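PDB 3M7A: uncharacterized protein from Novosphingobium aromaticivorans, which is of unknown function but belongs to the DUF192 (COG1430) family, its precursor probably carrying a lipoprotein-type signal sequence. Local coordinates for residues A[13-18]-A[37-42]; A[49-54]-A[61-66]; A[73-78]-A[86-91]. All blocks are in the same frame, centred on the assembly; numbering follows the deposited sequence. Where two conformers were deposited one is given.

In the fold
Read from the N terminus, the three contacts follow in series, none enclosing or crossing another. Interaction 1 closes the excursion through strand 21-29 and its hairpin with strand 32-41, laying residues 13-18 against that second strand. Interaction 2 closes a shorter loop, folding the turns after helix 44-49 onto strand 61-66, the parallel neighbour of strand 32-41. Interaction 3 closes the loop between strands 72-75 and 84-89, setting the small two-stranded sheet against the large mixed one. Neighbouring contacts touch: the salt bridge E39-R54 joins interactions 1 and 2, and the rings of F65 and F75 join interactions 2 and 3. The first and last contacts, centres about 18 Å apart, are linked through the middle one.

Interaction 1: residues A[13-18]-A[37-42]; sequences AVHPVS and RSELAR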
ATOM      1  N   ALA A  13      10.487   5.731 -10.976  1.00 10.04           N
ATOM      2  CA  ALA A  13       9.912   6.174 -12.238  1.00 10.16           C
ATOM      3  C   ALA A  13       8.772   7.125 -11.937  1.00  8.55           C
ATOM      4  O   ALA A  13       8.597   7.546 -10.801  1.00  8.25           O
ATOM      5  CB  ALA A  13       9.439   4.967 -13.041  1.00 11.18           C
ATOM      6  N   VAL A  14       8.026   7.503 -12.970  1.00  8.12           N
ATOM      7  CA  VAL A  14       6.889   8.412 -12.828  1.00  7.96           C
ATOM      8  C   VAL A  14       5.657   7.769 -13.471  1.00  8.17           C
ATOM      9  O   VAL A  14       5.708   7.281 -14.595  1.00 10.05           O
ATOM     10  CB  VAL A  14       7.162   9.798 -13.461  1.00  9.46           C
ATOM     11  CG1 VAL A  14       5.993  10.730 -13.253  1.00  9.96           C
ATOM     12  CG2 VAL A  14       8.466  10.404 -12.917  1.00 12.84           C
ATOM     13  N   HIS A  15       4.540   7.792 -12.754  1.00  6.89           N
ATOM     14  CA  HIS A  15       3.317   7.162 -13.234  1.00  6.60           C
ATOM     15  C   HIS A  15       2.646   8.015 -14.313  1.00  6.26           C
ATOM     16  O   HIS A  15       2.493   9.225 -14.141  1.00  7.39           O
ATOM     17  CB  HIS A  15       2.362   6.973 -12.062  1.00  7.32           C
ATOM     18  CG  HIS A  15       1.269   6.003 -12.340  1.00  8.13           C
ATOM     19  ND1 HIS A  15       0.123   6.334 -13.025  1.00 10.16           N
ATOM     20  CD2 HIS A  15       1.176   4.687 -12.049  1.00  9.61           C
ATOM     21  CE1 HIS A  15      -0.646   5.259 -13.118  1.00 12.45           C
ATOM     22  NE2 HIS A  15      -0.022   4.244 -12.545  1.00 14.41           N
ATOM     23  N   PRO A  16       2.220   7.386 -15.413  1.00  7.18           N
ATOM     24  CA  PRO A  16       1.721   8.187 -16.539  1.00  8.22           C
ATOM     25  C   PRO A  16       0.345   8.801 -16.339  1.00  9.70           C
ATOM     26  O   PRO A  16      -0.024   9.732 -17.084  1.00 12.53           O
ATOM     27  CB  PRO A  16       1.733   7.187 -17.713  1.00  9.49           C
ATOM     28  CG  PRO A  16       1.549   5.853 -17.052  1.00  9.29           C
ATOM     29  CD  PRO A  16       2.374   5.964 -15.791  1.00  7.47           C
ATOM     30  N   VAL A  17      -0.433   8.261 -15.401  1.00 10.35           N
ATOM     31  CA  VAL A  17      -1.786   8.794 -15.121  1.00 12.66           C
ATOM     32  C   VAL A  17      -1.733   9.869 -14.029  1.00 11.17           C
ATOM     33  O   VAL A  17      -2.239  11.004 -14.191  1.00 12.36           O
ATOM     34  CB  VAL A  17      -2.772   7.671 -14.720  1.00 14.38           C
ATOM     35  CG1 VAL A  17      -4.191   8.234 -14.399  1.00 18.17           C
ATOM     36  CG2 VAL A  17      -2.856   6.608 -15.844  1.00 20.85           C
ATOM     37  N   SER A  18      -1.105   9.520 -12.914  1.00  9.69           N
ATOM     38  CA  SER A  18      -1.116  10.373 -11.741  1.00  7.26           C
ATOM     39  C   SER A  18       0.040  11.360 -11.678  1.00  7.97           C
ATOM     40  O   SER A  18      -0.007  12.313 -10.889  1.00  8.28           O
ATOM     41  CB  SER A  18      -1.049   9.503 -10.495  1.00  6.69           C
ATOM     42  OG  SER A  18       0.228   8.881 -10.434  1.00  6.96           O
ATOM     43  N   ARG A  37       5.885  -2.138  -7.075  1.00  5.49           N
ATOM     44  CA  ARG A  37       6.208  -0.839  -7.647  1.00  5.48           C
ATOM     45  C   ARG A  37       5.042   0.097  -7.310  1.00  5.34           C
ATOM     46  O   ARG A  37       3.945  -0.077  -7.842  1.00  5.20           O
ATOM     47  CB  ARG A  37       6.373  -0.933  -9.167  1.00  7.64           C
ATOM     48  CG  ARG A  37       7.436  -1.849  -9.686  1.00 10.64           C
ATOM     49  CD  ARG A  37       8.777  -1.363  -9.413  1.00 13.67           C
ATOM     50  NE  ARG A  37       9.061  -0.052 -10.007  1.00 11.70           N
ATOM     51  CZ  ARG A  37      10.223   0.584  -9.887  1.00 11.48           C
ATOM     52  NH1 ARG A  37      11.220   0.042  -9.163  1.00 12.04           N
ATOM     53  NH2 ARG A  37      10.377   1.795 -10.443  1.00 12.78           N
ATOM     54  N   SER A  38       5.292   1.048  -6.424  1.00  5.14           N
ATOM     55  CA  SER A  38       4.220   1.786  -5.778  1.00  5.43           C
ATOM     56  C   SER A  38       4.263   3.277  -6.061  1.00  4.80           C
ATOM     57  O   SER A  38       5.268   3.924  -5.854  1.00  5.20           O
ATOM     58  CB  SER A  38       4.312   1.541  -4.268  1.00  5.13           C
ATOM     59  OG  SER A  38       4.216   0.170  -3.974  1.00  7.34           O
ATOM     60  N   GLU A  39       3.139   3.817  -6.499  1.00  5.02           N
ATOM     61  CA  GLU A  39       2.973   5.269  -6.550  1.00  4.63           C
ATOM     62  C   GLU A  39       3.086   5.833  -5.138  1.00  4.25           C
ATOM     63  O   GLU A  39       2.473   5.274  -4.214  1.00  5.36           O
ATOM     64  CB  GLU A  39       1.597   5.599  -7.101  1.00  4.32           C
ATOM     65  CG  GLU A  39       1.489   5.415  -8.615  1.00  5.45           C
ATOM     66  CD  GLU A  39       0.040   5.492  -9.040  1.00  5.11           C
ATOM     67  OE1 GLU A  39      -0.423   6.625  -9.283  1.00  6.51           O
ATOM     68  OE2 GLU A  39      -0.670   4.445  -9.043  1.00  6.96           O
ATOM     69  N   LEU A  40       3.761   6.970  -4.986  1.00  4.83           N
ATOM     70  CA  LEU A  40       4.005   7.567  -3.686  0.50  5.20           C
ATOM     71  C   LEU A  40       3.071   8.755  -3.496  1.00  5.58           C
ATOM     72  O   LEU A  40       3.192   9.778  -4.184  1.00  5.60           O
ATOM     73  CB  LEU A  40       5.476   7.995  -3.599  0.50  5.60           C
ATOM     74  CG  LEU A  40       6.040   8.358  -2.228  0.50  6.10           C
ATOM     75  CD1 LEU A  40       7.549   8.616  -2.355  0.50  7.32           C
ATOM     76  CD2 LEU A  40       5.330   9.567  -1.633  0.50  6.11           C
ATOM     77  N   ALA A  41       2.137   8.593  -2.574  1.00  5.28           N
ATOM     78  CA  ALA A  41       1.218   9.667  -2.200  1.00  5.16           C
ATOM     79  C   ALA A  41       1.716  10.244  -0.892  1.00  5.99           C
ATOM     80  O   ALA A  41       1.817   9.536   0.113  1.00  6.33           O
ATOM     81  CB  ALA A  41      -0.189   9.107  -2.020  1.00  6.10           C
ATOM     82  N   ARG A  42       2.028  11.535  -0.910  1.00  5.96           N
ATOM     83  CA  ARG A  42       2.585  12.185   0.273  1.00  7.29           C
ATOM     84  C   ARG A  42       1.720  13.284   0.874  1.00  6.14           C
ATOM     85  O   ARG A  42       1.502  13.318   2.082  1.00  7.02           O
ATOM     86  CB  ARG A  42       3.951  12.772  -0.017  1.00  9.39           C
ATOM     87  CG  ARG A  42       4.709  12.937   1.234  1.00 16.02           C
ATOM     88  CD  ARG A  42       6.067  13.403   1.062  1.00 17.75           C
ATOM     89  NE  ARG A  42       7.067  12.474   0.525  1.00 14.08           N
ATOM     90  CZ  ARG A  42       7.853  11.646   1.224  1.00 11.95           C
ATOM     91  NH1 ARG A  42       7.691  11.447   2.529  1.00 12.45           N
ATOM     92  NH2 ARG A  42       8.828  11.025   0.598  1.00 15.57           N
TER
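The turn leading out of the short edge strand 13-14 leans over strand 32-41, where H15 and S18 meet the carboxylate of E39. The principle illustrated is that one acidic group can be held by its flat face and by an oxygen at the same time. With CG anti to the backbone N (chi1 -163°), the H15 imidazole is turned so that E39 lies over one face; the planes are only 13° apart, and E39 CD sits 3.3 Å from H15 CD2, toward the ring's rim. P16 CD lies over the opposite face, so the ring is sandwiched. Its rotation is further fixed from its own turn, since V17 N donates to H15 ND1 at 3.1 Å, tilted from the ring plane. S18 OG then donates to E39 OE1 at 2.6 Å, reaching that oxygen on the anti side and somewhat out of the carboxylate plane. The same OE1 takes a salt bridge from R54, and S18 OG is also bonded to L20 N, so the hydroxyl and OE1 each have two partners. At the other end, R37 only brushes the strand, NH2 lying 4.0 Å from A13 N; its guanidinium is committed to the carbonyls of A7, A10 and A11. Strands 13-14, 21-29 and 32-41 follow one another in antiparallel pairing, and the arrangement belongs to such a beta meander.

Interaction 2: residues A[49-54]-A[61-66]; sequences KGLMFR and EGMIFL
G50 and L51 clasp the side chain of selenomethionine M63, an example of a chain reversal packed directly onto a sheet by its backbone. G50 leaves helix 44-49 with positive phi as the second residue of a type II' turn from K49 to M52, closed by M52 N bonding to K49 O; a type II turn from L51 to R54 follows. The tight part lies at the first turn. M63 runs straight out from the main chain (chi1 -178°), bending only at its last torsion, which lays SE 3.5 Å from G50 C and CE 3.5 Å from G50 O. L51 slides past M63 in the opposite direction, its CD2 3.7 Å from M63 CE. Beside them the F65 ring presents its edge to the glycine, CZ 3.8 Å from G50 CA. Replacing L51 by alanine is likely to open a gap beside M63 CB and CE and let the selenomethionine's end turn more freely. The second turn is looser. R54 crosses M63 at about a right angle, its NH2 4.1 Å from M63 CE; its charged end is turned to E39 of the neighbouring strand, while F53 at the turn's outer corner is exposed. M63 and F65 project from strand 61-66 on the same side, and F65 continues into an edge-to-face pair with F75. The chemistry implies a join that depends mainly on shape and dispersion, while the charge of R54 is probably offset by E39 on the adjoining strand.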
ATOM      1  N   LYS A  49      -7.028  11.356  -2.271  1.00  5.78           N
ATOM      2  CA  LYS A  49      -7.426  10.839  -3.579  0.50  6.37           C
ATOM      3  C   LYS A  49      -7.119   9.345  -3.710  1.00  6.10           C
ATOM      4  O   LYS A  49      -7.890   8.603  -4.330  1.00  6.29           O
ATOM      5  CB  LYS A  49      -6.750  11.630  -4.701  0.50  6.49           C
ATOM      6  CG  LYS A  49      -7.233  11.250  -6.104  0.50  7.12           C
ATOM      7  CD  LYS A  49      -6.645  12.143  -7.194  0.50  8.60           C
ATOM      8  CE  LYS A  49      -7.125  11.734  -8.592  0.50 11.50           C
ATOM      9  NZ  LYS A  49      -6.421  12.470  -9.688  0.50 13.49           N
ATOM     10  N   GLY A  50      -5.983   8.889  -3.156  1.00  5.55           N
ATOM     11  CA  GLY A  50      -5.639   7.458  -3.204  1.00  5.93           C
ATOM     12  C   GLY A  50      -5.717   6.917  -4.607  1.00  5.79           C
ATOM     13  O   GLY A  50      -5.229   7.540  -5.551  1.00  6.24           O
ATOM     14  N   LEU A  51      -6.353   5.754  -4.707  1.00  5.05           N
ATOM     15  CA  LEU A  51      -6.552   5.071  -5.986  1.00  6.23           C
ATOM     16  C   LEU A  51      -7.977   5.267  -6.527  1.00  6.19           C
ATOM     17  O   LEU A  51      -8.460   4.457  -7.306  1.00  7.62           O
ATOM     18  CB  LEU A  51      -6.186   3.579  -5.864  1.00  6.05           C
ATOM     19  CG  LEU A  51      -4.693   3.269  -5.815  1.00  5.70           C
ATOM     20  CD1 LEU A  51      -4.458   1.810  -5.361  1.00  6.32           C
ATOM     21  CD2 LEU A  51      -4.066   3.516  -7.175  1.00  8.15           C
HETATM   22  N   MSE A  52      -8.635   6.343  -6.116  1.00  6.67           N
HETATM   23  CA  MSE A  52      -9.933   6.665  -6.691  1.00  6.67           C
HETATM   24  C   MSE A  52      -9.857   6.657  -8.214  1.00  7.12           C
HETATM   25  O   MSE A  52      -8.855   7.078  -8.826  1.00  8.66           O
HETATM   26  CB  MSE A  52     -10.398   8.046  -6.234  1.00  6.90           C
HETATM   27  CG  MSE A  52     -10.864   8.132  -4.810  1.00  6.36           C
HETATM   28 SE   MSE A  52     -11.567   9.893  -4.461  0.75  9.26          SE
HETATM   29  CE  MSE A  52     -12.073   9.576  -2.635  1.00  8.91           C
ATOM     30  N   PHE A  53     -10.952   6.153  -8.800  1.00  7.53           N
ATOM     31  CA  PHE A  53     -11.200   6.158 -10.247  1.00  8.24           C
ATOM     32  C   PHE A  53     -10.393   5.166 -11.067  1.00  8.75           C
ATOM     33  O   PHE A  53     -10.708   4.968 -12.244  1.00 10.14           O
ATOM     34  CB  PHE A  53     -11.063   7.558 -10.877  1.00 10.21           C
ATOM     35  CG  PHE A  53     -11.791   8.619 -10.124  1.00 12.95           C
ATOM     36  CD1 PHE A  53     -13.161   8.577 -10.022  1.00 14.15           C
ATOM     37  CD2 PHE A  53     -11.104   9.627  -9.471  1.00 16.99           C
ATOM     38  CE1 PHE A  53     -13.854   9.546  -9.296  1.00 19.57           C
ATOM     39  CE2 PHE A  53     -11.777  10.602  -8.743  1.00 20.90           C
ATOM     40  CZ  PHE A  53     -13.152  10.547  -8.648  1.00 19.05           C
ATOM     41  N   ARG A  54      -9.380   4.532 -10.474  1.00  7.72           N
ATOM     42  CA  ARG A  54      -8.548   3.582 -11.207  0.50  8.55           C
ATOM     43  C   ARG A  54      -9.324   2.334 -11.525  1.00  9.40           C
ATOM     44  O   ARG A  54      -9.983   1.789 -10.653  1.00 11.09           O
ATOM     45  CB  ARG A  54      -7.354   3.152 -10.378  0.50  7.61           C
ATOM     46  CG  ARG A  54      -6.416   4.239 -10.083  0.50  6.00           C
ATOM     47  CD  ARG A  54      -5.742   4.801 -11.318  0.50  8.97           C
ATOM     48  NE  ARG A  54      -4.869   5.888 -10.905  0.50 11.49           N
ATOM     49  CZ  ARG A  54      -3.642   5.714 -10.426  0.50 10.27           C
ATOM     50  NH1 ARG A  54      -3.113   4.505 -10.362  0.50 11.08           N
ATOM     51  NH2 ARG A  54      -2.949   6.762 -10.035  0.50 10.89           N
ATOM     52  N   GLU A  61       2.107  -4.029  -8.505  1.00  6.95           N
ATOM     53  CA  GLU A  61       1.969  -2.592  -8.271  1.00  6.74           C
ATOM     54  C   GLU A  61       1.245  -2.317  -6.956  1.00  5.77           C
ATOM     55  O   GLU A  61       0.613  -3.183  -6.379  1.00  8.36           O
ATOM     56  CB  GLU A  61       1.197  -1.947  -9.439  1.00  7.04           C
ATOM     57  CG  GLU A  61       1.873  -2.114 -10.786  1.00 10.26           C
ATOM     58  CD  GLU A  61       1.085  -1.492 -11.915  1.00 11.39           C
ATOM     59  OE1 GLU A  61      -0.162  -1.596 -11.932  1.00 14.11           O
ATOM     60  OE2 GLU A  61       1.715  -0.883 -12.798  1.00 21.52           O
ATOM     61  N   GLY A  62       1.337  -1.077  -6.504  1.00  6.15           N
ATOM     62  CA  GLY A  62       0.604  -0.637  -5.346  1.00  5.17           C
ATOM     63  C   GLY A  62       0.595   0.872  -5.270  1.00  4.62           C
ATOM     64  O   GLY A  62       1.031   1.560  -6.187  1.00  5.42           O
HETATM   65  N   MSE A  63       0.089   1.380  -4.154  1.00  4.50           N
HETATM   66  CA  MSE A  63       0.249   2.790  -3.814  1.00  4.29           C
HETATM   67  C   MSE A  63       0.719   2.838  -2.362  1.00  4.17           C
HETATM   68  O   MSE A  63       0.125   2.184  -1.499  1.00  4.91           O
HETATM   69  CB  MSE A  63      -1.029   3.598  -3.983  1.00  4.72           C
HETATM   70  CG  MSE A  63      -0.868   5.088  -3.671  1.00  5.27           C
HETATM   71 SE   MSE A  63      -2.356   6.188  -4.126  0.75  6.96          SE
HETATM   72  CE  MSE A  63      -1.981   6.390  -6.028  1.00  6.89           C
ATOM     73  N   ILE A  64       1.775   3.603  -2.113  1.00  4.21           N
ATOM     74  CA  ILE A  64       2.332   3.793  -0.782  0.50  5.20           C
ATOM     75  C   ILE A  64       2.032   5.238  -0.346  1.00  4.92           C
ATOM     76  O   ILE A  64       2.292   6.191  -1.085  1.00  6.09           O
ATOM     77  CB  ILE A  64       3.859   3.436  -0.744  0.50  5.31           C
ATOM     78  CG1 ILE A  64       4.439   3.526   0.680  0.50  8.06           C
ATOM     79  CG2 ILE A  64       4.680   4.289  -1.685  0.50  6.57           C
ATOM     80  CD1 ILE A  64       4.093   2.373   1.562  0.50  9.83           C
ATOM     81  N   PHE A  65       1.478   5.368   0.849  1.00  4.37           N
ATOM     82  CA  PHE A  65       1.060   6.611   1.453  1.00  4.16           C
ATOM     83  C   PHE A  65       2.031   6.873   2.599  1.00  4.96           C
ATOM     84  O   PHE A  65       2.085   6.088   3.537  1.00  6.27           O
ATOM     85  CB  PHE A  65      -0.357   6.487   2.008  1.00  5.26           C
ATOM     86  CG  PHE A  65      -1.445   6.146   0.988  1.00  4.70           C
ATOM     87  CD1 PHE A  65      -1.495   4.912   0.385  1.00  5.60           C
ATOM     88  CD2 PHE A  65      -2.461   7.050   0.714  1.00  5.25           C
ATOM     89  CE1 PHE A  65      -2.504   4.620  -0.509  1.00  5.81           C
ATOM     90  CE2 PHE A  65      -3.474   6.751  -0.176  1.00  6.71           C
ATOM     91  CZ  PHE A  65      -3.503   5.530  -0.784  1.00  5.61           C
ATOM     92  N   LEU A  66       2.840   7.930   2.514  1.00  5.40           N
ATOM     93  CA  LEU A  66       3.899   8.203   3.495  1.00  6.42           C
ATOM     94  C   LEU A  66       3.463   9.389   4.325  1.00  6.68           C
ATOM     95  O   LEU A  66       3.128  10.452   3.788  1.00  7.97           O
ATOM     96  CB  LEU A  66       5.245   8.477   2.836  1.00  7.08           C
ATOM     97  CG  LEU A  66       5.871   7.306   2.108  1.00  8.51           C
ATOM     98  CD1 LEU A  66       7.263   7.737   1.576  1.00 10.21           C
ATOM     99  CD2 LEU A  66       5.932   6.025   2.984  1.00  8.60           C
TER

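Interaction 3: residues A[73-78]-A[86-91]; sequences ATFWMR and IIFVGL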
ATOM      1  N   ALA A  73      -4.396   6.753  10.718  1.00  7.82           N
ATOM      2  CA  ALA A  73      -5.106   6.900   9.445  1.00  6.99           C
ATOM      3  C   ALA A  73      -6.436   6.163   9.463  1.00  7.89           C
ATOM      4  O   ALA A  73      -6.575   5.097  10.092  1.00  9.52           O
ATOM      5  CB  ALA A  73      -4.269   6.347   8.318  1.00  9.51           C
ATOM      6  N   THR A  74      -7.412   6.714   8.754  1.00  7.22           N
ATOM      7  CA  THR A  74      -8.680   6.014   8.507  1.00  7.51           C
ATOM      8  C   THR A  74      -8.992   6.178   7.021  1.00  6.10           C
ATOM      9  O   THR A  74      -8.930   7.284   6.507  1.00  7.53           O
ATOM     10  CB  THR A  74      -9.839   6.570   9.373  1.00  8.85           C
ATOM     11  OG1 THR A  74      -9.500   6.387  10.748  1.00 11.12           O
ATOM     12  CG2 THR A  74     -11.149   5.834   9.105  1.00  9.54           C
ATOM     13  N   PHE A  75      -9.280   5.061   6.346  1.00  6.09           N
ATOM     14  CA  PHE A  75      -9.484   5.039   4.899  1.00  6.96           C
ATOM     15  C   PHE A  75     -10.947   4.744   4.569  1.00  5.88           C
ATOM     16  O   PHE A  75     -11.733   4.334   5.429  1.00  7.06           O
ATOM     17  CB  PHE A  75      -8.543   4.005   4.266  1.00  7.65           C
ATOM     18  CG  PHE A  75      -7.157   4.525   4.044  1.00  7.25           C
ATOM     19  CD1 PHE A  75      -6.327   4.805   5.091  1.00 13.03           C
ATOM     20  CD2 PHE A  75      -6.703   4.785   2.779  1.00  8.82           C
ATOM     21  CE1 PHE A  75      -5.072   5.315   4.884  1.00 12.99           C
ATOM     22  CE2 PHE A  75      -5.461   5.277   2.572  1.00  9.54           C
ATOM     23  CZ  PHE A  75      -4.636   5.562   3.620  1.00  9.83           C
ATOM     24  N   TRP A  76     -11.321   4.958   3.318  1.00  6.83           N
ATOM     25  CA  TRP A  76     -12.598   4.501   2.788  1.00  6.66           C
ATOM     26  C   TRP A  76     -12.473   4.255   1.289  1.00  6.73           C
ATOM     27  O   TRP A  76     -11.427   4.485   0.723  1.00  7.32           O
ATOM     28  CB  TRP A  76     -13.739   5.485   3.084  1.00  6.92           C
ATOM     29  CG  TRP A  76     -13.684   6.821   2.398  1.00  6.35           C
ATOM     30  CD1 TRP A  76     -12.635   7.376   1.741  1.00  6.70           C
ATOM     31  CD2 TRP A  76     -14.750   7.776   2.347  1.00  7.53           C
ATOM     32  NE1 TRP A  76     -12.978   8.631   1.286  1.00  7.21           N
ATOM     33  CE2 TRP A  76     -14.277   8.887   1.637  1.00  7.99           C
ATOM     34  CE3 TRP A  76     -16.067   7.780   2.808  1.00  8.99           C
ATOM     35  CZ2 TRP A  76     -15.062  10.028   1.421  1.00  9.62           C
ATOM     36  CZ3 TRP A  76     -16.848   8.895   2.575  1.00 11.53           C
ATOM     37  CH2 TRP A  76     -16.345   9.996   1.878  1.00 10.63           C
HETATM   38  N   MSE A  77     -13.558   3.778   0.672  1.00  6.10           N
HETATM   39  CA  MSE A  77     -13.541   3.342  -0.703  1.00  5.92           C
HETATM   40  C   MSE A  77     -14.463   4.167  -1.604  1.00  7.30           C
HETATM   41  O   MSE A  77     -14.773   3.762  -2.713  1.00  7.20           O
HETATM   42  CB  MSE A  77     -13.864   1.848  -0.779  1.00  5.24           C
HETATM   43  CG  MSE A  77     -12.824   0.966  -0.098  1.00  6.32           C
HETATM   44 SE   MSE A  77     -11.119   0.898  -1.026  0.75  8.42          SE
HETATM   45  CE  MSE A  77     -11.654  -0.405  -2.347  1.00  8.77           C
ATOM     46  N   ARG A  78     -14.835   5.372  -1.165  1.00  7.16           N
ATOM     47  CA  ARG A  78     -15.564   6.274  -2.047  0.60  8.46           C
ATOM     48  C   ARG A  78     -14.780   6.429  -3.367  1.00  7.72           C
ATOM     49  O   ARG A  78     -13.555   6.618  -3.352  1.00  7.85           O
ATOM     50  CB  ARG A  78     -15.811   7.632  -1.379  0.60 10.12           C
ATOM     51  CG  ARG A  78     -16.534   8.633  -2.313  0.60 11.20           C
ATOM     52  CD  ARG A  78     -17.063   9.905  -1.692  0.60  9.83           C
ATOM     53  NE  ARG A  78     -18.327   9.695  -0.987  0.60 11.33           N
ATOM     54  CZ  ARG A  78     -19.043  10.672  -0.432  0.60 10.53           C
ATOM     55  NH1 ARG A  78     -18.625  11.933  -0.484  0.60  7.21           N
ATOM     56  NH2 ARG A  78     -20.181  10.384   0.185  0.60 13.28           N
ATOM     57  N   ILE A  86      -5.651  -2.974   2.325  1.00  4.70           N
ATOM     58  CA  ILE A  86      -5.054  -1.764   2.882  1.00  4.45           C
ATOM     59  C   ILE A  86      -4.185  -2.170   4.078  1.00  4.02           C
ATOM     60  O   ILE A  86      -4.684  -2.604   5.108  1.00  5.76           O
ATOM     61  CB  ILE A  86      -6.111  -0.716   3.262  1.00  5.47           C
ATOM     62  CG1 ILE A  86      -7.079  -0.465   2.081  1.00  7.60           C
ATOM     63  CG2 ILE A  86      -5.452   0.608   3.667  1.00  6.60           C
ATOM     64  CD1 ILE A  86      -8.111   0.658   2.324  1.00 10.62           C
ATOM     65  N   ILE A  87      -2.871  -2.030   3.896  1.00  4.96           N
ATOM     66  CA  ILE A  87      -1.889  -2.513   4.848  1.00  5.24           C
ATOM     67  C   ILE A  87      -1.329  -1.324   5.610  1.00  4.47           C
ATOM     68  O   ILE A  87      -0.681  -0.452   5.037  1.00  4.75           O
ATOM     69  CB  ILE A  87      -0.760  -3.248   4.076  1.00  5.53           C
ATOM     70  CG1 ILE A  87      -1.306  -4.417   3.234  1.00  6.77           C
ATOM     71  CG2 ILE A  87       0.355  -3.677   5.035  1.00  6.27           C
ATOM     72  CD1 ILE A  87      -0.350  -4.952   2.174  1.00  7.80           C
ATOM     73  N   PHE A  88      -1.621  -1.259   6.903  1.00  4.39           N
ATOM     74  CA  PHE A  88      -1.247  -0.108   7.729  1.00  4.63           C
ATOM     75  C   PHE A  88       0.080  -0.412   8.442  1.00  4.87           C
ATOM     76  O   PHE A  88       0.227  -1.474   9.076  1.00  6.23           O
ATOM     77  CB  PHE A  88      -2.314   0.151   8.778  1.00  5.32           C
ATOM     78  CG  PHE A  88      -3.664   0.493   8.223  1.00  5.51           C
ATOM     79  CD1 PHE A  88      -3.995   1.793   7.878  1.00  7.29           C
ATOM     80  CD2 PHE A  88      -4.636  -0.472   8.063  1.00  7.46           C
ATOM     81  CE1 PHE A  88      -5.252   2.114   7.419  1.00  9.21           C
ATOM     82  CE2 PHE A  88      -5.904  -0.150   7.563  1.00  6.93           C
ATOM     83  CZ  PHE A  88      -6.208   1.141   7.259  1.00  7.41           C
ATOM     84  N   VAL A  89       1.017   0.522   8.330  1.00  5.57           N
ATOM     85  CA  VAL A  89       2.382   0.333   8.795  1.00  5.72           C
ATOM     86  C   VAL A  89       2.668   1.312   9.953  1.00  5.05           C
ATOM     87  O   VAL A  89       2.425   2.523   9.840  1.00  5.59           O
ATOM     88  CB  VAL A  89       3.371   0.551   7.637  1.00  5.35           C
ATOM     89  CG1 VAL A  89       4.814   0.383   8.139  1.00  6.36           C
ATOM     90  CG2 VAL A  89       3.063  -0.362   6.460  1.00  6.47           C
ATOM     91  N   GLY A  90       3.162   0.762  11.062  1.00  5.62           N
ATOM     92  CA  GLY A  90       3.524   1.542  12.228  1.00  6.11           C
ATOM     93  C   GLY A  90       4.905   2.162  12.193  1.00  6.59           C
ATOM     94  O   GLY A  90       5.612   2.117  11.181  1.00  6.65           O
ATOM     95  N   LEU A  91       5.267   2.764  13.322  1.00  6.84           N
ATOM     96  CA  LEU A  91       6.428   3.632  13.385  0.50  7.64           C
ATOM     97  C   LEU A  91       7.754   2.882  13.325  1.00  7.82           C
ATOM     98  O   LEU A  91       8.777   3.493  13.068  1.00  9.20           O
ATOM     99  CB  LEU A  91       6.350   4.537  14.624  0.50  8.37           C
ATOM    100  CG  LEU A  91       5.533   5.828  14.445  0.50  8.61           C
ATOM    101  CD1 LEU A  91       4.041   5.545  14.181  0.50  8.17           C
ATOM    102  CD2 LEU A  91       5.709   6.762  15.648  0.50  9.78           C
TER
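F75 turns its ring away from its own carbonyl carbon (chi1 -82°), and F88 has a similar first torsion (chi1 -62°); since the strands face each other, the two side chains reach across and pass in opposite directions. The rings meet obliquely, with planes at 72° and centroids 5.8 Å apart, and the closest atoms are F75 CD1 and F88 CE1 at 3.7 Å. I86 fills in beside them through both of its branches: CD1 touches F75 CB at 3.9 Å, while CG2 lies over one face of the F75 ring, toward its rim. The principle at work is sheet-on-sheet packing. Strands 73-75 and 86-89 run antiparallel with axes 9.7 Å apart, too far for backbone bonding, and the side chains fill the interval. The first strand pairs with strand 110-112 in a small two-stranded sheet, the second with strands 95-102 and 118-123 of the large mixed one. A73 adds a lighter touch, its CB 4.4 Å from F88 CE1. Beyond the pair, F75 also rests on V119, and F88 reaches A112 of the small sheet and M96 of the large one.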